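ABC-type transport system, sugar-family extracellular solute-binding protein (Peptoclostridium difficile 630, PDB 6HNI) binds tyrosine as the extracellular lipoprotein component of an ABC transporter, probably delivering it for uptake, and has adhesive properties. Local coordinates at residues Q254-E259 and A284-T289; I110-D115 and T135-S140; T42-A47 and Y263-M268; T289-N294 and E309-V314. The protein carries 1 engineered substitution. One frame throughout, in Å; residues are numbered along the deposited sequence.

Contact 1: residues Q254-E259 and A284-T289; sequences QGINYE and ATSDDT. With TYR (tyrosine), chain B; EDO (1,2-ethanediol), chain D.
Ile256 leads the chain from strand 252-255 towards helix 258-273, and its side chain packs against the 284-289 loop. CB lies 4.0 Å from Asp288 O. From there the branches part. CG2 is anti to the carbonyl carbon and turns to the loop, where it meets Ser286 CB at 4.0 Å and the methyl CG2 of Thr289 at 4.1 Å. CG1 takes the crowded position between the backbone N and the carbonyl carbon (chi1 69°). It carries CD1 away from the loop, to 4.0 Å above one face of the Tyr258 ring and near its rim.

Tyr258 belongs to the tyrosine pocket, and its OH reaches 3.5 Å from CE2 of the ligand. That hydroxyl also bonds to Asp137. The backbones touch through a CA-H...O contact between Thr289 CA and Gly255 O, 3.2 Å apart. One water accepts from Asn257 N, donates to Asp288 O and bonds to Ser286 OG. Ser286 OG also accepts from Asp288 N at 3.2 Å, closing an ST turn. A 1,2-ethanediol molecule, probably from the crystallisation liquor, donates to Asp288 O. Apolar and CA-H...O contacts join the segments directly, so the polar linking between them falls to the bridging water.

Contact 2: residues I110-D115 and T135-S140; sequences ITAVSD and TSDFVS. With TYR (tyrosine), chain B.
Thr111 and Thr135 lie side by side and point the same way. Their OG1 atoms share a hydrogen bond of 2.8 Å, in which either could be the donor. Thr135 OG1 also bonds to Thr265 OG1. Beside this pair, Thr135 N gives a nearly straight bond to Ile110 O at 2.9 Å.

Ser136 has OG anti to its backbone N (chi1 164°), which turns the hydroxyl towards segment 110-115. OG donates to Val113 O at 2.9 Å, in the carbonyl plane. It also accepts from Phe138 N, making an ST turn. Asp137 N reaches the same Val113 O from above the carbonyl plane.

Asp137 and Ser114 converge on the ammonium group of the bound tyrosine. The Asp137 carboxylate stands in the crowded position (chi1 65°), and its OD2 accepts from the ligand N at 2.8 Å; the bond to OD1 is weak. OD2 also bonds to Tyr258 OH. Ser114 OG accepts from the same ligand N at 2.9 Å. Ser114 N donates to ligand OXT at 3.1 Å.

The contact joins neighbouring parallel strands 108-113 and 132-136 at the edge of a five-stranded sheet. Helix 258-273 packs on both threonines, and helix 167-183 lies against Ser114.

Contact 3: residues T42-A47 and Y263-M268; sequences TGFVKA and YKTGEM
Gly43 and Tyr263 bring the two helices very close, with their CA atoms 4.1 Å apart. The axes of these helical segments approach to 6.8 Å and cross at -41°. Neither glycine has room for a CB: at Gly43 it would clash with Tyr263 N, and at Gly266 with Ala47 CB and Phe44 O. Gly43 O makes a CA-H...O contact with Tyr263 CA at 3.3 Å.

Ala47 fills the space beside Gly266. Its CB sits 3.2 Å from Tyr263 O and makes a CH-pi contact over the Tyr263 ring face, 3.6 Å from the centroid and 7° off the normal. Close helix packing through small residues here joins helix 35-50 to helix 258-273, beside the five-stranded parallel sheet of this periplasmic-binding-protein fold. On the sheet side, Phe44 has CG anti to its backbone N and brings CD1 to 3.6 Å from Gly266 CA. Its ring also stacks with Phe89.

The outer side is looser. The Lys46 side chain grazes the Tyr263 ring, CB 4.4 Å from CD2. The rest of its extended chain leads away, and NZ forms a salt bridge with Glu259. The Glu267 side chain touches Ala47 CB loosely, through CG at 4.4 Å.

Contact 4: residues T289-N294 and E309-V314; sequences TDIIVN and ENISYV
Ile291 O is gripped twice. Ser312 N donates to it at 3.1 Å along an almost straight line, in the carbonyl plane. A water donates to it as well, at 2.7 Å, and this water also bonds to Ser312 OG. A second water accepts from Ile291 N and donates to Asn310 O, so the start of the pairing is bridged by solvent. Further on the strands bond directly. Val293 N donates to Ser312 O at 3.0 Å, nearly along the C=O axis, and Val314 N donates to Val293 O at 2.9 Å.

Side chains pack on both faces. On one, Val293 lies between two partners: CG2 touches Ile311 CG2 at 3.6 Å, and CG1, anti to the backbone N, meets CE1 at the edge of the Tyr313 ring, also at 3.6 Å. Ile311 CG2 also sits above one face of that ring, towards the rim. Lys305 makes a cation-pi contact with Tyr313. On the other face, Ile292 and Val314 cross at about a right angle, with Ile292 CG2 3.7 Å from Val314 CG1.

Asn294 ends its strand as the N-cap of helix 295-300; its OD1 accepts from Ile297 N and its ND2 donates to Val246 O. Strand 290-294, helix 295-300 and strand 311-314 form a beta-alpha-beta unit. Its parallel strands belong to a three-stranded mixed sheet, completed by antiparallel strand 252-255.

In the fold
Contacts 2 and 3 are buried; contacts 1 and 4 are partly buried. Contact 2 lies nearest the centre of the chain and is rich in hydroxyl and carboxylate chemistry. It shares the tyrosine site with contact 1, and Tyr258 and Asp137 meet there. Contact 3 is close apolar helix packing. It uses helix 258-273, which contact 1 also enters, and its Thr265 bonds to Thr135 of contact 2. Contact 4 is ordinary sheet pairing, partly solvent-bridged. It shares Thr289 with contact 1, and strand 252-255 neighbours strand 290-294. Contacts 3 and 4 do not touch; their centres are about 24 Å apart.

Contact 1: residues Q254-E259 and A284-T289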
# COMPACT_ATOMS: atom_id res chain seq x y z
N GLN A 254 2.92 -12.45 1.81
CA GLN A 254 4.26 -12.60 1.30
C GLN A 254 4.49 -11.30 0.52
O GLN A 254 4.19 -11.18 -0.68
CB GLN A 254 4.40 -13.83 0.39
CG GLN A 254 5.81 -14.03 -0.12
CD GLN A 254 5.99 -15.32 -0.87
OE1 GLN A 254 5.01 -15.92 -1.42
NE2 GLN A 254 7.18 -15.78 -0.88
N GLY A 255 4.98 -10.30 1.26
CA GLY A 255 5.01 -8.93 0.77
C GLY A 255 6.30 -8.18 1.01
O GLY A 255 7.21 -8.70 1.63
N ILE A 256 6.30 -6.97 0.48
CA ILE A 256 7.52 -6.12 0.50
C ILE A 256 7.62 -5.36 1.80
O ILE A 256 6.71 -5.27 2.63
CB ILE A 256 7.52 -5.14 -0.67
CG1 ILE A 256 6.42 -4.07 -0.50
CG2 ILE A 256 7.48 -5.88 -2.00
CD1 ILE A 256 6.55 -2.86 -1.36
N ASN A 257 8.81 -4.78 1.99
CA ASN A 257 9.12 -3.99 3.21
C ASN A 257 8.93 -2.53 2.90
O ASN A 257 9.73 -1.89 2.16
CB ASN A 257 10.57 -4.30 3.64
CG ASN A 257 10.99 -3.60 4.92
OD1 ASN A 257 10.65 -2.46 5.16
ND2 ASN A 257 11.80 -4.31 5.75
N TYR A 258 7.90 -1.94 3.50
CA TYR A 258 7.54 -0.56 3.17
C TYR A 258 8.50 0.49 3.76
O TYR A 258 8.70 1.54 3.15
CB TYR A 258 6.10 -0.28 3.59
CG TYR A 258 5.08 -0.71 2.54
CD1 TYR A 258 4.69 -2.06 2.43
CD2 TYR A 258 4.53 0.18 1.67
CE1 TYR A 258 3.78 -2.44 1.48
CE2 TYR A 258 3.55 -0.21 0.73
CZ TYR A 258 3.23 -1.54 0.65
OH TYR A 258 2.25 -1.96 -0.26
N GLU A 259 9.09 0.18 4.91
CA GLU A 259 10.13 1.11 5.44
C GLU A 259 11.27 1.18 4.45
O GLU A 259 11.79 2.30 4.17
CB GLU A 259 10.59 0.67 6.81
CG GLU A 259 11.54 1.76 7.37
CD GLU A 259 11.97 1.58 8.82
OE1 GLU A 259 11.28 0.91 9.63
OE2 GLU A 259 13.01 2.19 9.17
N ALA A 284 11.21 3.15 -9.05
CA ALA A 284 11.78 1.96 -8.46
C ALA A 284 10.71 1.08 -7.82
O ALA A 284 9.71 1.56 -7.31
CB ALA A 284 12.84 2.35 -7.44
N THR A 285 10.96 -0.24 -7.86
CA THR A 285 10.11 -1.22 -7.22
C THR A 285 10.97 -2.19 -6.41
O THR A 285 12.20 -2.19 -6.56
CB THR A 285 9.33 -2.07 -8.25
OG1 THR A 285 10.26 -2.72 -9.14
CG2 THR A 285 8.40 -1.23 -9.03
N SER A 286 10.34 -3.05 -5.61
CA SER A 286 11.01 -4.09 -4.85
C SER A 286 10.61 -5.46 -5.29
O SER A 286 9.41 -5.72 -5.44
CB SER A 286 10.76 -3.95 -3.36
OG SER A 286 11.42 -5.00 -2.64
N ASP A 287 11.58 -6.34 -5.49
CA ASP A 287 11.39 -7.73 -5.77
C ASP A 287 11.60 -8.65 -4.56
O ASP A 287 11.63 -9.87 -4.75
CB ASP A 287 12.37 -8.14 -6.88
CG ASP A 287 12.17 -7.35 -8.16
OD1 ASP A 287 11.05 -7.43 -8.70
OD2 ASP A 287 13.08 -6.61 -8.59
N ASP A 288 11.76 -8.08 -3.36
CA ASP A 288 12.12 -8.78 -2.16
C ASP A 288 10.90 -8.87 -1.25
O ASP A 288 10.41 -7.86 -0.69
CB ASP A 288 13.21 -7.97 -1.47
CG ASP A 288 13.96 -8.72 -0.38
OD1 ASP A 288 13.64 -9.87 -0.11
OD2 ASP A 288 14.97 -8.12 0.19
N THR A 289 10.38 -10.08 -1.10
CA THR A 289 9.24 -10.31 -0.23
C THR A 289 9.61 -11.25 0.92
O THR A 289 10.60 -12.00 0.86
CB THR A 289 8.04 -10.89 -1.03
OG1 THR A 289 8.39 -12.14 -1.62
CG2 THR A 289 7.56 -9.94 -2.09
N TYR B . -0.94 0.55 -2.85
CA TYR B . -1.78 1.59 -2.22
C TYR B . -1.91 2.78 -3.17
O TYR B . -2.44 3.80 -2.75
CB TYR B . -1.32 1.94 -0.79
CG TYR B . -1.49 0.80 0.16
CD1 TYR B . -2.80 0.34 0.49
CD2 TYR B . -0.45 0.09 0.69
CE1 TYR B . -2.96 -0.76 1.30
CE2 TYR B . -0.60 -1.01 1.50
CZ TYR B . -1.90 -1.46 1.81
OH TYR B . -2.07 -2.57 2.61
OXT TYR B . -1.59 2.66 -4.33
C1 EDO D . 9.77 -8.17 3.24
O1 EDO D . 10.58 -7.56 2.24
C2 EDO D . 8.66 -7.42 3.92
O2 EDO D . 8.37 -7.83 5.22
O HOH W 1 11.13 -5.38 0.32

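Contact 2: residues I110-D115 and T135-S140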
# COMPACT_ATOMS: atom_id res chain seq x y z
N ILE A 110 6.77 9.99 -5.07
CA ILE A 110 5.68 9.11 -4.57
C ILE A 110 6.27 7.90 -3.92
O ILE A 110 7.38 7.44 -4.20
CB ILE A 110 4.74 8.70 -5.76
CG1 ILE A 110 5.39 7.76 -6.71
CG2 ILE A 110 4.21 9.94 -6.41
CD1 ILE A 110 4.61 7.33 -7.94
N THR A 111 5.45 7.25 -3.08
CA THR A 111 5.71 5.91 -2.61
C THR A 111 4.31 5.26 -2.34
O THR A 111 3.28 5.98 -2.28
CB THR A 111 6.52 5.83 -1.33
OG1 THR A 111 6.96 4.46 -1.10
CG2 THR A 111 5.83 6.39 -0.12
N ALA A 112 4.36 3.94 -2.21
CA ALA A 112 3.08 3.15 -1.91
C ALA A 112 2.06 3.43 -2.97
O ALA A 112 0.86 3.47 -2.62
CB ALA A 112 2.59 3.49 -0.54
N VAL A 113 2.47 3.54 -4.21
CA VAL A 113 1.59 3.68 -5.37
C VAL A 113 1.73 2.42 -6.18
O VAL A 113 2.76 2.07 -6.69
CB VAL A 113 1.95 4.91 -6.21
CG1 VAL A 113 1.20 4.95 -7.54
CG2 VAL A 113 1.72 6.15 -5.41
N SER A 114 0.59 1.68 -6.35
CA SER A 114 0.66 0.39 -6.97
C SER A 114 1.01 0.43 -8.43
O SER A 114 1.76 -0.41 -8.91
CB SER A 114 -0.69 -0.38 -6.82
OG SER A 114 -1.05 -0.56 -5.50
N ASP A 115 0.40 1.37 -9.14
CA ASP A 115 0.46 1.46 -10.62
C ASP A 115 0.48 2.93 -10.99
O ASP A 115 -0.52 3.58 -11.22
CB ASP A 115 -0.70 0.72 -11.28
CG ASP A 115 -0.45 0.44 -12.79
OD1 ASP A 115 0.09 1.32 -13.52
OD2 ASP A 115 -0.88 -0.65 -13.24
N THR A 135 8.79 5.61 -5.90
CA THR A 135 8.70 4.18 -5.77
C THR A 135 7.22 3.71 -5.91
O THR A 135 6.30 4.45 -5.60
CB THR A 135 9.21 3.66 -4.42
OG1 THR A 135 8.63 4.39 -3.36
CG2 THR A 135 10.75 3.84 -4.32
N SER A 136 7.14 2.49 -6.40
CA SER A 136 5.85 1.77 -6.53
C SER A 136 5.92 0.59 -5.62
O SER A 136 6.90 -0.15 -5.53
CB SER A 136 5.68 1.38 -7.97
OG SER A 136 4.61 0.36 -8.04
N ASP A 137 4.74 0.30 -4.98
CA ASP A 137 4.55 -0.88 -4.15
C ASP A 137 3.90 -2.00 -4.94
O ASP A 137 3.24 -2.88 -4.31
CB ASP A 137 3.81 -0.61 -2.84
CG ASP A 137 2.35 -0.16 -3.04
OD1 ASP A 137 2.01 0.23 -4.16
OD2 ASP A 137 1.65 -0.16 -1.98
N PHE A 138 4.05 -2.04 -6.24
CA PHE A 138 3.62 -3.20 -7.02
C PHE A 138 4.13 -4.49 -6.45
O PHE A 138 5.31 -4.64 -6.10
CB PHE A 138 4.07 -3.11 -8.48
CG PHE A 138 3.73 -4.35 -9.25
CD1 PHE A 138 2.43 -4.53 -9.69
CD2 PHE A 138 4.63 -5.36 -9.41
CE1 PHE A 138 2.07 -5.73 -10.31
CE2 PHE A 138 4.29 -6.55 -10.02
CZ PHE A 138 3.02 -6.73 -10.48
N VAL A 139 3.23 -5.48 -6.33
CA VAL A 139 3.56 -6.84 -5.98
C VAL A 139 2.65 -7.76 -6.76
O VAL A 139 1.49 -7.42 -6.95
CB VAL A 139 3.43 -7.09 -4.45
CG1 VAL A 139 1.99 -6.92 -3.90
CG2 VAL A 139 4.08 -8.42 -4.06
N SER A 140 3.17 -8.88 -7.23
CA SER A 140 2.26 -9.79 -7.98
C SER A 140 1.25 -10.48 -7.08
O SER A 140 1.52 -10.78 -5.93
CB SER A 140 3.01 -10.83 -8.80
OG SER A 140 3.58 -11.79 -7.94
N TYR B . -0.94 0.55 -2.85
CA TYR B . -1.78 1.59 -2.22
C TYR B . -1.91 2.78 -3.17
O TYR B . -2.44 3.80 -2.75
CB TYR B . -1.32 1.94 -0.79
CG TYR B . -1.49 0.80 0.16
CD1 TYR B . -2.80 0.34 0.49
CD2 TYR B . -0.45 0.09 0.69
CE1 TYR B . -2.96 -0.76 1.30
CE2 TYR B . -0.60 -1.01 1.50
CZ TYR B . -1.90 -1.46 1.81
OH TYR B . -2.07 -2.57 2.61
OXT TYR B . -1.59 2.66 -4.33
O HOH W 2 0.37 -2.90 -4.71

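Contact 3: residues T42-A47 and Y263-M268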
# COMPACT_ATOMS: atom_id res chain seq x y z
N THR A 42 8.55 6.81 7.81
CA THR A 42 9.67 6.52 8.71
C THR A 42 10.96 6.33 7.91
O THR A 42 12.02 6.96 8.22
CB THR A 42 9.35 5.29 9.56
OG1 THR A 42 8.29 5.65 10.44
CG2 THR A 42 10.54 4.84 10.40
N GLY A 43 10.93 5.49 6.90
CA GLY A 43 12.11 5.24 6.06
C GLY A 43 12.59 6.46 5.32
O GLY A 43 13.83 6.71 5.24
N PHE A 44 11.68 7.25 4.76
CA PHE A 44 12.04 8.43 3.99
C PHE A 44 12.81 9.40 4.87
O PHE A 44 13.87 9.91 4.47
CB PHE A 44 10.76 9.10 3.47
CG PHE A 44 10.93 10.38 2.72
CD1 PHE A 44 11.02 10.37 1.36
CD2 PHE A 44 10.83 11.61 3.37
CE1 PHE A 44 11.12 11.54 0.63
CE2 PHE A 44 10.94 12.80 2.63
CZ PHE A 44 11.07 12.76 1.27
N VAL A 45 12.31 9.66 6.07
CA VAL A 45 12.96 10.63 6.96
C VAL A 45 14.34 10.11 7.39
O VAL A 45 15.33 10.88 7.47
CB VAL A 45 12.04 10.97 8.15
CG1 VAL A 45 12.74 11.83 9.20
CG2 VAL A 45 10.77 11.66 7.65
N LYS A 46 14.45 8.81 7.66
CA LYS A 46 15.76 8.23 8.03
C LYS A 46 16.74 8.36 6.87
O LYS A 46 17.95 8.66 7.13
CB LYS A 46 15.65 6.76 8.46
CG LYS A 46 14.97 6.53 9.78
CD LYS A 46 14.82 5.06 10.10
CE LYS A 46 14.18 4.87 11.47
NZ LYS A 46 13.87 3.44 11.70
N ALA A 47 16.33 8.15 5.62
CA ALA A 47 17.24 8.28 4.49
C ALA A 47 17.72 9.72 4.41
O ALA A 47 18.91 9.99 4.17
CB ALA A 47 16.62 7.83 3.15
N TYR A 263 12.66 4.43 2.40
CA TYR A 263 14.11 4.80 2.52
C TYR A 263 14.62 5.02 1.10
O TYR A 263 15.32 6.03 0.83
CB TYR A 263 14.82 3.68 3.23
CG TYR A 263 16.26 4.04 3.52
CD1 TYR A 263 17.20 3.96 2.51
CD2 TYR A 263 16.64 4.53 4.77
CE1 TYR A 263 18.55 4.34 2.75
CE2 TYR A 263 17.97 4.90 5.03
CZ TYR A 263 18.89 4.81 4.00
OH TYR A 263 20.21 5.24 4.24
N LYS A 264 14.33 4.14 0.15
CA LYS A 264 14.72 4.32 -1.25
C LYS A 264 14.18 5.63 -1.80
O LYS A 264 14.85 6.39 -2.50
CB LYS A 264 14.25 3.10 -2.12
CG LYS A 264 14.38 3.28 -3.61
CD LYS A 264 15.84 3.31 -4.04
CE LYS A 264 15.93 3.39 -5.57
NZ LYS A 264 17.38 3.41 -5.95
N THR A 265 12.91 5.94 -1.49
CA THR A 265 12.33 7.18 -1.95
C THR A 265 13.11 8.43 -1.37
O THR A 265 13.25 9.44 -2.07
CB THR A 265 10.84 7.29 -1.57
OG1 THR A 265 10.16 6.03 -1.90
CG2 THR A 265 10.19 8.36 -2.35
N GLY A 266 13.52 8.31 -0.12
CA GLY A 266 14.33 9.38 0.50
C GLY A 266 15.65 9.52 -0.22
O GLY A 266 16.13 10.66 -0.40
N GLU A 267 16.27 8.43 -0.63
CA GLU A 267 17.52 8.54 -1.43
C GLU A 267 17.25 9.25 -2.74
O GLU A 267 18.05 10.08 -3.19
CB GLU A 267 18.15 7.20 -1.71
CG GLU A 267 18.62 6.46 -0.50
CD GLU A 267 19.41 5.21 -0.86
OE1 GLU A 267 18.98 4.47 -1.77
OE2 GLU A 267 20.47 4.96 -0.23
N MET A 268 16.07 9.03 -3.37
CA MET A 268 15.74 9.73 -4.58
C MET A 268 15.46 11.19 -4.30
O MET A 268 15.84 12.08 -5.09
CB MET A 268 14.46 9.07 -5.19
CG MET A 268 14.72 7.65 -5.61
SD MET A 268 13.30 6.66 -6.12
CE MET A 268 13.11 7.31 -7.75

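Contact 4: residues T289-N294 and E309-V314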
# COMPACT_ATOMS: atom_id res chain seq x y z
N THR A 289 10.38 -10.08 -1.10
CA THR A 289 9.24 -10.31 -0.23
C THR A 289 9.61 -11.25 0.92
O THR A 289 10.60 -12.00 0.86
CB THR A 289 8.04 -10.89 -1.03
OG1 THR A 289 8.39 -12.14 -1.62
CG2 THR A 289 7.56 -9.94 -2.09
N ASP A 290 8.79 -11.21 1.97
CA ASP A 290 8.96 -12.03 3.16
C ASP A 290 7.62 -12.51 3.62
O ASP A 290 6.62 -11.76 3.53
CB ASP A 290 9.63 -11.26 4.29
CG ASP A 290 11.14 -11.01 4.00
OD1 ASP A 290 11.93 -11.93 4.23
OD2 ASP A 290 11.52 -9.91 3.53
N ILE A 291 7.59 -13.77 4.07
CA ILE A 291 6.34 -14.35 4.54
C ILE A 291 6.18 -14.04 6.03
O ILE A 291 7.07 -14.35 6.85
CB ILE A 291 6.25 -15.87 4.31
CG1 ILE A 291 6.42 -16.24 2.85
CG2 ILE A 291 4.90 -16.46 4.84
CD1 ILE A 291 6.63 -17.71 2.60
N ILE A 292 5.06 -13.39 6.38
CA ILE A 292 4.75 -13.01 7.74
C ILE A 292 3.31 -13.51 8.02
O ILE A 292 2.38 -13.34 7.20
CB ILE A 292 4.89 -11.47 7.97
CG1 ILE A 292 6.37 -11.05 7.79
CG2 ILE A 292 4.36 -11.08 9.34
CD1 ILE A 292 6.62 -9.55 7.87
N VAL A 293 3.17 -14.15 9.18
CA VAL A 293 1.95 -14.79 9.61
C VAL A 293 1.60 -14.27 11.01
O VAL A 293 2.46 -14.09 11.85
CB VAL A 293 2.12 -16.31 9.64
CG1 VAL A 293 0.93 -17.00 10.32
CG2 VAL A 293 2.33 -16.84 8.24
N ASN A 294 0.32 -14.04 11.25
CA ASN A 294 -0.17 -13.61 12.53
C ASN A 294 -0.43 -14.89 13.28
O ASN A 294 -1.41 -15.61 13.00
CB ASN A 294 -1.40 -12.70 12.38
CG ASN A 294 -1.93 -12.19 13.72
OD1 ASN A 294 -2.04 -12.96 14.67
ND2 ASN A 294 -2.24 -10.89 13.80
N GLU A 309 11.00 -22.63 7.53
CA GLU A 309 11.94 -21.74 8.25
C GLU A 309 11.88 -20.26 7.87
O GLU A 309 12.26 -19.39 8.67
CB GLU A 309 13.39 -22.20 8.02
CG GLU A 309 13.84 -23.44 8.77
CD GLU A 309 15.33 -23.76 8.52
OE1 GLU A 309 16.17 -22.82 8.45
OE2 GLU A 309 15.65 -24.96 8.39
N ASN A 310 11.47 -19.97 6.63
CA ASN A 310 11.36 -18.59 6.17
C ASN A 310 10.10 -17.85 6.68
O ASN A 310 9.93 -16.67 6.40
CB ASN A 310 11.44 -18.53 4.64
CG ASN A 310 12.81 -18.93 4.09
OD1 ASN A 310 12.95 -20.02 3.55
ND2 ASN A 310 13.80 -18.05 4.21
N ILE A 311 9.22 -18.50 7.43
CA ILE A 311 8.08 -17.75 8.03
C ILE A 311 8.46 -17.04 9.32
O ILE A 311 9.07 -17.64 10.20
CB ILE A 311 6.89 -18.69 8.31
CG1 ILE A 311 6.36 -19.19 6.97
CG2 ILE A 311 5.75 -17.89 8.94
CD1 ILE A 311 5.40 -20.38 7.11
N SER A 312 8.10 -15.75 9.44
CA SER A 312 8.19 -14.98 10.69
C SER A 312 6.78 -14.75 11.23
O SER A 312 5.83 -14.65 10.43
CB SER A 312 8.86 -13.62 10.43
OG SER A 312 10.22 -13.76 10.05
N TYR A 313 6.66 -14.68 12.56
CA TYR A 313 5.35 -14.52 13.18
C TYR A 313 5.24 -13.18 13.89
O TYR A 313 6.22 -12.67 14.47
CB TYR A 313 5.08 -15.66 14.16
CG TYR A 313 4.96 -16.99 13.42
CD1 TYR A 313 3.77 -17.33 12.78
CD2 TYR A 313 6.03 -17.84 13.30
CE1 TYR A 313 3.65 -18.52 12.07
CE2 TYR A 313 5.94 -19.03 12.61
CZ TYR A 313 4.75 -19.37 11.99
OH TYR A 313 4.64 -20.53 11.28
N VAL A 314 4.03 -12.64 13.80
CA VAL A 314 3.62 -11.42 14.48
C VAL A 314 2.40 -11.74 15.36
O VAL A 314 1.67 -12.72 15.12
CB VAL A 314 3.34 -10.23 13.54
CG1 VAL A 314 4.61 -9.77 12.78
CG2 VAL A 314 2.20 -10.52 12.57
O HOH W 3 9.62 -13.48 7.24
O HOH W 4 10.02 -15.27 4.18